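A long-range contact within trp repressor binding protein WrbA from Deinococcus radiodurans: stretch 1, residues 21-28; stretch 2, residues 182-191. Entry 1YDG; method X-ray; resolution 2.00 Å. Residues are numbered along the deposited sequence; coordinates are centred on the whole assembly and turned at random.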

# COMPACT_ATOMS: atom_id res chain seq x y z
N TYR B 21 -9.56 8.74 -21.21
CA TYR B 21 -9.70 9.91 -22.06
C TYR B 21 -10.99 10.67 -21.70
O TYR B 21 -10.98 11.89 -21.57
N ALA B 22 -12.10 9.96 -21.52
CA ALA B 22 -13.36 10.63 -21.12
C ALA B 22 -13.19 11.31 -19.75
O ALA B 22 -13.61 12.44 -19.55
N MET B 23 -12.53 10.61 -18.83
CA MET B 23 -12.29 11.16 -17.50
C MET B 23 -11.41 12.38 -17.57
O MET B 23 -11.67 13.36 -16.91
N ALA B 24 -10.35 12.31 -18.38
CA ALA B 24 -9.39 13.39 -18.48
C ALA B 24 -10.00 14.62 -19.12
O ALA B 24 -9.73 15.74 -18.70
N GLN B 25 -10.86 14.40 -20.12
CA GLN B 25 -11.60 15.52 -20.72
C GLN B 25 -12.50 16.19 -19.69
O GLN B 25 -12.56 17.42 -19.64
N GLU B 26 -13.17 15.41 -18.85
CA GLU B 26 -14.01 15.97 -17.78
C GLU B 26 -13.17 16.78 -16.79
O GLU B 26 -13.54 17.90 -16.39
N ALA B 27 -12.01 16.22 -16.43
CA ALA B 27 -11.02 16.91 -15.58
C ALA B 27 -10.57 18.23 -16.20
O ALA B 27 -10.54 19.26 -15.53
N ALA B 28 -10.23 18.20 -17.49
CA ALA B 28 -9.76 19.38 -18.18
C ALA B 28 -10.80 20.51 -18.23
O ALA B 28 -10.45 21.67 -18.02
N ASP B 182 -19.71 9.79 -11.34
CA ASP B 182 -18.29 9.76 -11.71
C ASP B 182 -17.81 11.11 -12.23
O ASP B 182 -16.74 11.57 -11.86
N ARG B 183 -18.62 11.76 -13.06
CA ARG B 183 -18.27 13.05 -13.64
C ARG B 183 -18.22 14.16 -12.61
O ARG B 183 -17.37 15.03 -12.68
N ALA B 184 -19.14 14.13 -11.65
CA ALA B 184 -19.17 15.14 -10.58
C ALA B 184 -18.03 14.93 -9.60
O ALA B 184 -17.50 15.89 -9.03
N SER B 185 -17.65 13.68 -9.42
CA SER B 185 -16.51 13.31 -8.60
C SER B 185 -15.22 13.92 -9.16
O SER B 185 -14.47 14.60 -8.45
N ILE B 186 -15.01 13.72 -10.46
CA ILE B 186 -13.85 14.27 -11.15
C ILE B 186 -13.84 15.79 -11.06
O ILE B 186 -12.83 16.37 -10.69
N ARG B 187 -14.98 16.42 -11.37
CA ARG B 187 -15.08 17.89 -11.35
C ARG B 187 -14.67 18.49 -10.01
O ARG B 187 -13.95 19.49 -9.95
N HIS B 188 -15.17 17.90 -8.94
CA HIS B 188 -14.90 18.40 -7.59
C HIS B 188 -13.43 18.23 -7.23
O HIS B 188 -12.80 19.16 -6.70
N GLN B 189 -12.91 17.04 -7.51
CA GLN B 189 -11.48 16.74 -7.28
C GLN B 189 -10.57 17.79 -7.89
O GLN B 189 -9.65 18.28 -7.23
N VAL B 190 -10.84 18.14 -9.15
CA VAL B 190 -10.02 19.08 -9.90
C VAL B 190 -10.27 20.51 -9.43
O VAL B 190 -9.33 21.25 -9.21
N ARG B 191 -11.54 20.88 -9.26
CA ARG B 191 -11.89 22.22 -8.80
C ARG B 191 -11.21 22.49 -7.45
O ARG B 191 -10.61 23.53 -7.21

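At the apolar centre, Ile 186 (chi1 m, chi2 t) points toward the first helix and meets its backbone as well as its side chains: CG2 lies 3.5 Å from Ala 27 N and 3.8 Å from Ala 27 CB, while CD1 reaches Met 23 CB at 3.9 Å. Here the CA atoms of Ala 27 and Ile 186 lie 5.9 Å apart, and the helices cross at -47°, their axes 8.6 Å apart at closest approach. One turn on, Val 190 (chi1 t) also points toward the first helix; its CG2 packs 3.7 Å from Ala 27 CB, and its CG1 lies 3.6 Å from Ala 27 O. Met 23 (m, t, p) is set sideways. Outward from this centre, Glu 26 (chi1 t, chi2 p) points toward the second helix and spans two arginines one turn apart. Its OE1 accepts a hydrogen bond from Arg 183 NH1 at 3.0 Å, its OE2 one from Arg 187 NH1 at 3.2 Å; both are salt bridges, met at the guanidinium edges. Arg 187 (m, t, m), sideways at CB, brings its end nearer. Arg 183 (m, t, t) leaves its helix sideways; a water joins its NH1 to Ala 22 O. The water O lies 2.6 Å from Ala 22 O, to which it donates, and 3.0 Å from Arg 183 NH1, from which it accepts.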

# COMPACT_ATOMS: atom_id res chain seq x y z
CB TYR B 21 -9.67 9.50 -23.54
CG TYR B 21 -9.76 10.62 -24.55
CD1 TYR B 21 -9.08 11.83 -24.36
CD2 TYR B 21 -10.48 10.46 -25.74
CE1 TYR B 21 -9.15 12.86 -25.30
CE2 TYR B 21 -10.55 11.48 -26.69
CZ TYR B 21 -9.88 12.68 -26.46
OH TYR B 21 -9.93 13.70 -27.40
CB ALA B 22 -14.51 9.63 -21.07
CB MET B 23 -11.63 10.11 -16.59
CG MET B 23 -12.50 8.91 -16.28
SD MET B 23 -11.59 7.65 -15.38
CE MET B 23 -11.40 8.45 -13.82
CB ALA B 24 -8.16 12.94 -19.22
CB GLN B 25 -12.43 15.06 -21.92
CG GLN B 25 -11.63 14.54 -23.10
CD GLN B 25 -12.53 14.12 -24.25
OE1 GLN B 25 -13.01 14.96 -25.00
NE2 GLN B 25 -12.78 12.82 -24.38
CB GLU B 26 -14.78 14.84 -17.06
CG GLU B 26 -15.86 15.31 -16.11
CD GLU B 26 -17.06 15.96 -16.82
OE1 GLU B 26 -17.45 15.52 -17.91
OE2 GLU B 26 -17.63 16.91 -16.26
CB ALA B 27 -9.80 16.01 -15.33
CB ALA B 28 -9.30 19.02 -19.57
CB ASP B 182 -18.02 8.64 -12.72
CG ASP B 182 -18.16 7.25 -12.09
OD1 ASP B 182 -18.01 7.13 -10.84
OD2 ASP B 182 -18.40 6.28 -12.83
CB ARG B 183 -19.23 13.42 -14.78
CG ARG B 183 -19.13 12.46 -15.96
CD ARG B 183 -19.97 12.88 -17.15
NE ARG B 183 -19.84 11.95 -18.28
CZ ARG B 183 -18.80 11.90 -19.12
NH1 ARG B 183 -17.75 12.71 -18.98
NH2 ARG B 183 -18.81 11.00 -20.11
CB ALA B 184 -20.50 15.07 -9.86
CB SER B 185 -16.43 11.79 -8.54
OG SER B 185 -15.67 11.35 -7.44
CB ILE B 186 -13.84 13.81 -12.64
CG1 ILE B 186 -13.56 12.31 -12.72
CG2 ILE B 186 -12.83 14.59 -13.46
CD1 ILE B 186 -14.09 11.66 -13.98
CB ARG B 187 -16.51 18.35 -11.69
CG ARG B 187 -16.96 18.09 -13.13
CD ARG B 187 -18.21 18.93 -13.54
NE ARG B 187 -19.46 18.58 -12.84
CZ ARG B 187 -20.33 17.63 -13.21
NH1 ARG B 187 -20.11 16.87 -14.28
NH2 ARG B 187 -21.43 17.42 -12.50
CB HIS B 188 -15.79 17.68 -6.56
CG HIS B 188 -15.39 17.95 -5.14
ND1 HIS B 188 -15.61 19.16 -4.52
CD2 HIS B 188 -14.73 17.18 -4.24
CE1 HIS B 188 -15.12 19.12 -3.29
NE2 HIS B 188 -14.59 17.92 -3.09
CB GLN B 189 -11.12 15.37 -7.83
CG GLN B 189 -9.66 14.97 -7.56
CD GLN B 189 -9.34 13.58 -8.03
OE1 GLN B 189 -10.20 12.70 -8.02
NE2 GLN B 189 -8.08 13.37 -8.44
CB VAL B 190 -10.27 18.96 -11.42
CG1 VAL B 190 -9.46 20.01 -12.22
CG2 VAL B 190 -9.92 17.54 -11.92
CB ARG B 191 -13.42 22.37 -8.74
CG ARG B 191 -13.96 23.62 -8.06
CD ARG B 191 -15.50 23.69 -8.15
NE ARG B 191 -16.13 22.66 -7.31
CZ ARG B 191 -16.89 21.63 -7.73
NH1 ARG B 191 -17.19 21.46 -9.02
NH2 ARG B 191 -17.38 20.77 -6.84
O HOH W 1 -15.56 13.46 -20.89